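Local coordinates for protein soluble lytic murein transglycosylase (Pseudomonas aeruginosa, PDB 5OHU) that probably cleaves the glycan strands of bacterial cell-wall peptidoglycan as a lytic transglycosylase of the Slt family, at residues 227-241 against 259-273. Residues are numbered along the deposited sequence; the frame is centred on the assembly and turned at random. Where two conformers were deposited one is given.
Sequences TGRFSQRDHATADVV and LLDYYSSALPFSSDE. With PO4 (phosphate ion), chain G.
At one end of the antiparallel hairpin formed by helices 235-251 and 253-263, the loop leading into the first helix packs on the loop leaving the second, and Leu-267 and Tyr-263 fill the space between them. The two methyls of Leu-267 divide the work: CD1 lies 3.6 Å from Val-241 CG2, while CD2 reaches the backbone oxygen of Gln-232. The other branch of Val-241, anti to the backbone N (chi1 165°), sits over one face of the Tyr-263 ring, with CG1 3.9 Å from the ring centroid, and meets Phe-269 CZ at that ring's edge. Beyond it, Tyr-263 OH bonds to the carbonyl of Leu-224 and is wedged against Thr-227 CA and Phe-230 CB. Thr-227 also lays CG2 over the face of Tyr-262, a CH-pi contact, and one water joins its OG1 to Tyr-262 OH.

Arg-233 bends at chi3 and sets its guanidinium over Ala-266 O, which stands 3.3 Å above the plane; NH2 donates to Ser-265 O (3.1 Å) from above the carbonyl plane. Pro-268 CG rests 3.6 Å from Asp-234 O, the carbonyl of the N-cap residue of helix 235-251.

Asp-239 OD1 approaches Glu-273 OE1 to 3.1 Å, unfavourable if both are charged; Lys-186 bridges to OD1 and Trp-182 NE1 bonds to OD2, probably offsetting this. Ser-270 N donates to Glu-273 OE2 and Glu-273 N to Ser-270 OG, a capping box starting helix 271-287. Loop 264-270, packed on the start of helix 235-251, links successive helices, consistent with the alpha-superhelical ring of Slt70-like enzymes.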
loop_
_atom_site.group_PDB
_atom_site.type_symbol
_atom_site.label_atom_id
_atom_site.label_comp_id
_atom_site.label_asym_id
_atom_site.label_seq_id
_atom_site.Cartn_x
_atom_site.Cartn_y
_atom_site.Cartn_z
ATOM N N THR A 227 33.818 -1.982 -18.829
ATOM C CA THR A 227 34.199 -3.187 -18.100
ATOM C C THR A 227 35.664 -3.149 -17.691
ATOM O O THR A 227 36.022 -3.578 -16.587
ATOM C CB THR A 227 33.909 -4.424 -18.951
ATOM O OG1 THR A 227 34.404 -4.223 -20.286
ATOM C CG2 THR A 227 32.413 -4.677 -19.003
ATOM N N GLY A 228 36.522 -2.595 -18.550
ATOM C CA GLY A 228 37.926 -2.443 -18.204
ATOM C C GLY A 228 38.171 -1.692 -16.908
ATOM O O GLY A 228 39.209 -1.899 -16.268
ATOM N N ARG A 229 37.244 -0.821 -16.507
ATOM C CA ARG A 229 37.424 -0.013 -15.312
ATOM C C ARG A 229 36.937 -0.717 -14.052
ATOM O O ARG A 229 37.324 -0.325 -12.947
ATOM C CB ARG A 229 36.690 1.329 -15.477
ATOM C CG ARG A 229 37.225 2.489 -14.641
ATOM C CD ARG A 229 36.421 2.662 -13.354
ATOM N NE ARG A 229 37.070 3.519 -12.354
ATOM C CZ ARG A 229 37.928 3.085 -11.433
ATOM N NH1 ARG A 229 38.267 1.803 -11.396
ATOM N NH2 ARG A 229 38.451 3.932 -10.549
ATOM N N PHE A 230 36.104 -1.748 -14.187
ATOM C CA PHE A 230 35.545 -2.395 -13.007
ATOM C C PHE A 230 36.046 -3.830 -12.895
ATOM O O PHE A 230 35.261 -4.749 -12.676
ATOM C CB PHE A 230 34.018 -2.330 -13.059
ATOM C CG PHE A 230 33.483 -0.928 -12.997
ATOM C CD1 PHE A 230 33.244 -0.311 -11.769
ATOM C CD2 PHE A 230 33.272 -0.205 -14.152
ATOM C CE1 PHE A 230 32.770 0.975 -11.704
ATOM C CE2 PHE A 230 32.797 1.093 -14.096
ATOM C CZ PHE A 230 32.544 1.685 -12.871
ATOM N N SER A 231 37.364 -4.011 -12.991
ATOM C CA SER A 231 38.000 -5.312 -13.162
ATOM C C SER A 231 38.714 -5.851 -11.925
ATOM O O SER A 231 39.044 -7.039 -11.895
ATOM C CB SER A 231 39.026 -5.224 -14.296
ATOM O OG SER A 231 40.002 -4.238 -13.975
ATOM N N GLN A 232 38.981 -5.018 -10.928
ATOM C CA GLN A 232 39.748 -5.430 -9.761
ATOM C C GLN A 232 39.019 -6.517 -8.972
ATOM O O GLN A 232 37.877 -6.328 -8.539
ATOM C CB GLN A 232 39.994 -4.195 -8.906
ATOM C CG GLN A 232 40.836 -4.392 -7.688
ATOM C CD GLN A 232 41.184 -3.066 -7.059
ATOM O OE1 GLN A 232 42.194 -2.455 -7.407
ATOM N NE2 GLN A 232 40.333 -2.591 -6.156
ATOM N N ARG A 233 39.680 -7.660 -8.775
ATOM C CA ARG A 233 39.010 -8.849 -8.235
ATOM C C ARG A 233 38.981 -8.813 -6.706
ATOM O O ARG A 233 39.634 -9.601 -6.020
ATOM C CB ARG A 233 39.688 -10.125 -8.718
ATOM C CG ARG A 233 39.916 -10.232 -10.200
ATOM C CD ARG A 233 40.283 -11.677 -10.585
ATOM N NE ARG A 233 39.138 -12.587 -10.482
ATOM C CZ ARG A 233 38.638 -13.294 -11.496
ATOM N NH1 ARG A 233 39.192 -13.222 -12.701
ATOM N NH2 ARG A 233 37.590 -14.086 -11.303
ATOM N N ASP A 234 38.187 -7.888 -6.166
ATOM C CA ASP A 234 37.946 -7.830 -4.729
ATOM C C ASP A 234 36.448 -7.711 -4.471
ATOM O O ASP A 234 35.662 -7.407 -5.374
ATOM C CB ASP A 234 38.725 -6.676 -4.065
ATOM C CG ASP A 234 38.372 -5.304 -4.632
ATOM O OD1 ASP A 234 37.176 -4.990 -4.801
ATOM O OD2 ASP A 234 39.305 -4.525 -4.895
ATOM N N HIS A 235 36.053 -7.956 -3.216
ATOM C CA HIS A 235 34.639 -7.938 -2.866
ATOM C C HIS A 235 34.049 -6.539 -2.986
ATOM O O HIS A 235 32.867 -6.385 -3.308
ATOM C CB HIS A 235 34.459 -8.491 -1.449
ATOM C CG HIS A 235 34.962 -9.897 -1.280
ATOM N ND1 HIS A 235 35.396 -10.393 -0.068
ATOM C CD2 HIS A 235 35.089 -10.911 -2.166
ATOM C CE1 HIS A 235 35.774 -11.650 -0.217
ATOM N NE2 HIS A 235 35.599 -11.989 -1.483
ATOM N N ALA A 236 34.852 -5.511 -2.711
ATOM C CA ALA A 236 34.360 -4.148 -2.833
ATOM C C ALA A 236 33.913 -3.868 -4.263
ATOM O O ALA A 236 32.799 -3.386 -4.499
ATOM C CB ALA A 236 35.440 -3.156 -2.397
ATOM N N THR A 237 34.765 -4.197 -5.232
ATOM C CA THR A 237 34.415 -3.973 -6.626
ATOM C C THR A 237 33.197 -4.804 -7.025
ATOM O O THR A 237 32.318 -4.324 -7.753
ATOM C CB THR A 237 35.633 -4.269 -7.497
ATOM O OG1 THR A 237 36.710 -3.406 -7.082
ATOM C CG2 THR A 237 35.340 -4.021 -8.970
ATOM N N ALA A 238 33.091 -6.030 -6.506
ATOM C CA ALA A 238 31.908 -6.839 -6.775
ATOM C C ALA A 238 30.657 -6.219 -6.176
ATOM O O ALA A 238 29.582 -6.305 -6.776
ATOM C CB ALA A 238 32.090 -8.260 -6.233
ATOM N N ASP A 239 30.771 -5.608 -4.993
ATOM C CA ASP A 239 29.638 -4.891 -4.412
ATOM C C ASP A 239 29.261 -3.682 -5.257
ATOM O O ASP A 239 28.076 -3.436 -5.510
ATOM C CB ASP A 239 29.977 -4.454 -2.987
ATOM C CG ASP A 239 29.511 -5.446 -1.946
ATOM O OD1 ASP A 239 28.457 -6.080 -2.151
ATOM O OD2 ASP A 239 30.209 -5.595 -0.924
ATOM N N VAL A 240 30.250 -2.913 -5.706
ATOM C CA VAL A 240 29.949 -1.781 -6.576
ATOM C C VAL A 240 29.188 -2.249 -7.806
ATOM O O VAL A 240 28.121 -1.722 -8.140
ATOM C CB VAL A 240 31.237 -1.036 -6.957
ATOM C CG1 VAL A 240 30.935 -0.005 -8.045
ATOM C CG2 VAL A 240 31.793 -0.360 -5.709
ATOM N N VAL A 241 29.712 -3.276 -8.473
ATOM C CA VAL A 241 29.130 -3.727 -9.729
ATOM C C VAL A 241 27.743 -4.313 -9.497
ATOM O O VAL A 241 26.807 -4.040 -10.257
ATOM C CB VAL A 241 30.087 -4.719 -10.412
ATOM C CG1 VAL A 241 29.383 -5.488 -11.517
ATOM C CG2 VAL A 241 31.291 -3.952 -10.955
ATOM N N LEU A 259 25.903 -7.365 -19.107
ATOM C CA LEU A 259 27.035 -7.008 -18.262
ATOM C C LEU A 259 27.250 -8.048 -17.176
ATOM O O LEU A 259 28.401 -8.361 -16.829
ATOM C CB LEU A 259 26.837 -5.617 -17.676
ATOM C CG LEU A 259 26.970 -4.545 -18.762
ATOM C CD1 LEU A 259 26.540 -3.188 -18.206
ATOM C CD2 LEU A 259 28.417 -4.484 -19.245
ATOM N N LEU A 260 26.160 -8.587 -16.628
ATOM C CA LEU A 260 26.264 -9.744 -15.744
ATOM C C LEU A 260 27.012 -10.874 -16.431
ATOM O O LEU A 260 27.891 -11.501 -15.830
ATOM C CB LEU A 260 24.872 -10.209 -15.316
ATOM C CG LEU A 260 24.864 -11.486 -14.473
ATOM C CD1 LEU A 260 25.615 -11.259 -13.168
ATOM C CD2 LEU A 260 23.433 -11.970 -14.192
ATOM N N ASP A 261 26.722 -11.104 -17.720
ATOM C CA ASP A 261 27.389 -12.188 -18.431
ATOM C C ASP A 261 28.882 -11.921 -18.554
ATOM O O ASP A 261 29.681 -12.862 -18.554
ATOM C CB ASP A 261 26.738 -12.399 -19.807
ATOM C CG ASP A 261 25.329 -12.968 -19.697
ATOM O OD1 ASP A 261 24.993 -13.505 -18.616
ATOM O OD2 ASP A 261 24.558 -12.883 -20.680
ATOM N N TYR A 262 29.282 -10.653 -18.643
ATOM C CA TYR A 262 30.704 -10.335 -18.608
ATOM C C TYR A 262 31.271 -10.436 -17.193
ATOM O O TYR A 262 32.344 -11.009 -16.990
ATOM C CB TYR A 262 30.956 -8.930 -19.159
ATOM C CG TYR A 262 32.426 -8.581 -19.155
ATOM C CD1 TYR A 262 33.040 -8.067 -18.002
ATOM C CD2 TYR A 262 33.196 -8.731 -20.312
ATOM C CE1 TYR A 262 34.389 -7.767 -17.988
ATOM C CE2 TYR A 262 34.536 -8.411 -20.321
ATOM C CZ TYR A 262 35.123 -7.931 -19.151
ATOM O OH TYR A 262 36.453 -7.619 -19.151
ATOM N N TYR A 263 30.590 -9.839 -16.207
ATOM C CA TYR A 263 31.182 -9.668 -14.880
ATOM C C TYR A 263 31.174 -10.949 -14.055
ATOM O O TYR A 263 31.988 -11.072 -13.130
ATOM C CB TYR A 263 30.445 -8.570 -14.094
ATOM C CG TYR A 263 30.824 -7.164 -14.513
ATOM C CD1 TYR A 263 32.124 -6.703 -14.355
ATOM C CD2 TYR A 263 29.888 -6.316 -15.090
ATOM C CE1 TYR A 263 32.478 -5.425 -14.739
ATOM C CE2 TYR A 263 30.233 -5.028 -15.497
ATOM C CZ TYR A 263 31.527 -4.591 -15.309
ATOM O OH TYR A 263 31.888 -3.330 -15.698
ATOM N N SER A 264 30.272 -11.887 -14.359
ATOM C CA SER A 264 30.102 -13.061 -13.507
ATOM C C SER A 264 31.419 -13.806 -13.302
ATOM O O SER A 264 31.728 -14.233 -12.187
ATOM C CB SER A 264 29.042 -13.985 -14.105
ATOM O OG SER A 264 28.688 -14.999 -13.182
ATOM N N SER A 265 32.225 -13.930 -14.349
ATOM C CA SER A 265 33.476 -14.672 -14.287
ATOM C C SER A 265 34.673 -13.792 -13.959
ATOM O O SER A 265 35.786 -14.309 -13.815
ATOM C CB SER A 265 33.734 -15.388 -15.617
ATOM O OG SER A 265 34.280 -14.493 -16.574
ATOM N N ALA A 266 34.481 -12.484 -13.843
ATOM C CA ALA A 266 35.591 -11.585 -13.612
ATOM C C ALA A 266 35.692 -11.094 -12.174
ATOM O O ALA A 266 36.749 -10.584 -11.792
ATOM C CB ALA A 266 35.498 -10.379 -14.565
ATOM N N LEU A 267 34.638 -11.238 -11.368
ATOM C CA LEU A 267 34.565 -10.595 -10.064
ATOM C C LEU A 267 34.035 -11.572 -9.023
ATOM O O LEU A 267 33.142 -12.372 -9.324
ATOM C CB LEU A 267 33.663 -9.357 -10.111
ATOM C CG LEU A 267 34.199 -8.213 -10.968
ATOM C CD1 LEU A 267 33.245 -7.022 -10.935
ATOM C CD2 LEU A 267 35.590 -7.813 -10.492
ATOM N N PRO A 268 34.508 -11.529 -7.908
ATOM C CA PRO A 268 34.138 -12.530 -6.887
ATOM C C PRO A 268 32.818 -12.212 -6.196
ATOM O O PRO A 268 32.751 -11.915 -4.999
ATOM C CB PRO A 268 35.324 -12.457 -5.923
ATOM C CG PRO A 268 35.683 -10.988 -5.954
ATOM C CD PRO A 268 35.564 -10.621 -7.423
ATOM N N PHE A 269 31.732 -12.268 -6.956
ATOM C CA PHE A 269 30.412 -12.135 -6.361
ATOM C C PHE A 269 30.179 -13.254 -5.359
ATOM O O PHE A 269 30.506 -14.410 -5.619
ATOM C CB PHE A 269 29.324 -12.208 -7.436
ATOM C CG PHE A 269 29.362 -11.095 -8.422
ATOM C CD1 PHE A 269 29.036 -9.807 -8.044
ATOM C CD2 PHE A 269 29.675 -11.344 -9.747
ATOM C CE1 PHE A 269 29.049 -8.775 -8.966
ATOM C CE2 PHE A 269 29.697 -10.316 -10.677
ATOM C CZ PHE A 269 29.379 -9.032 -10.286
ATOM N N SER A 270 29.588 -12.913 -4.218
ATOM C CA SER A 270 29.099 -13.953 -3.325
ATOM C C SER A 270 27.911 -14.667 -3.961
ATOM O O SER A 270 27.238 -14.140 -4.852
ATOM C CB SER A 270 28.689 -13.378 -1.965
ATOM O OG SER A 270 27.566 -12.519 -2.063
ATOM N N SER A 271 27.670 -15.894 -3.501
ATOM C CA SER A 271 26.521 -16.646 -3.986
ATOM C C SER A 271 25.223 -15.871 -3.785
ATOM O O SER A 271 24.311 -15.956 -4.619
ATOM C CB SER A 271 26.461 -18.002 -3.283
ATOM O OG SER A 271 26.117 -19.031 -4.196
ATOM N N ASP A 272 25.144 -15.081 -2.710
ATOM C CA ASP A 272 23.926 -14.342 -2.398
ATOM C C ASP A 272 23.723 -13.172 -3.352
ATOM O O ASP A 272 22.613 -12.963 -3.860
ATOM C CB ASP A 272 23.972 -13.846 -0.956
ATOM C CG ASP A 272 24.253 -14.964 0.028
ATOM O OD1 ASP A 272 23.587 -16.017 -0.064
ATOM O OD2 ASP A 272 25.150 -14.792 0.883
ATOM N N GLU A 273 24.767 -12.370 -3.591
ATOM C CA GLU A 273 24.546 -11.219 -4.458
ATOM C C GLU A 273 24.271 -11.653 -5.893
ATOM O O GLU A 273 23.470 -11.013 -6.580
ATOM C CB GLU A 273 25.716 -10.233 -4.390
ATOM C CG GLU A 273 27.098 -10.816 -4.531
ATOM C CD GLU A 273 28.153 -9.922 -3.884
ATOM O OE1 GLU A 273 27.789 -8.802 -3.458
ATOM O OE2 GLU A 273 29.330 -10.336 -3.791
HETATM P P PO4 G . 26.541 -9.458 0.493
HETATM O O1 PO4 G . 27.380 -8.260 0.111
HETATM O O2 PO4 G . 25.202 -9.371 -0.199
HETATM O O3 PO4 G . 26.340 -9.468 1.992
HETATM O O4 PO4 G . 27.240 -10.727 0.064
HETATM O O HOH W 1 36.792 -5.270 -20.600
#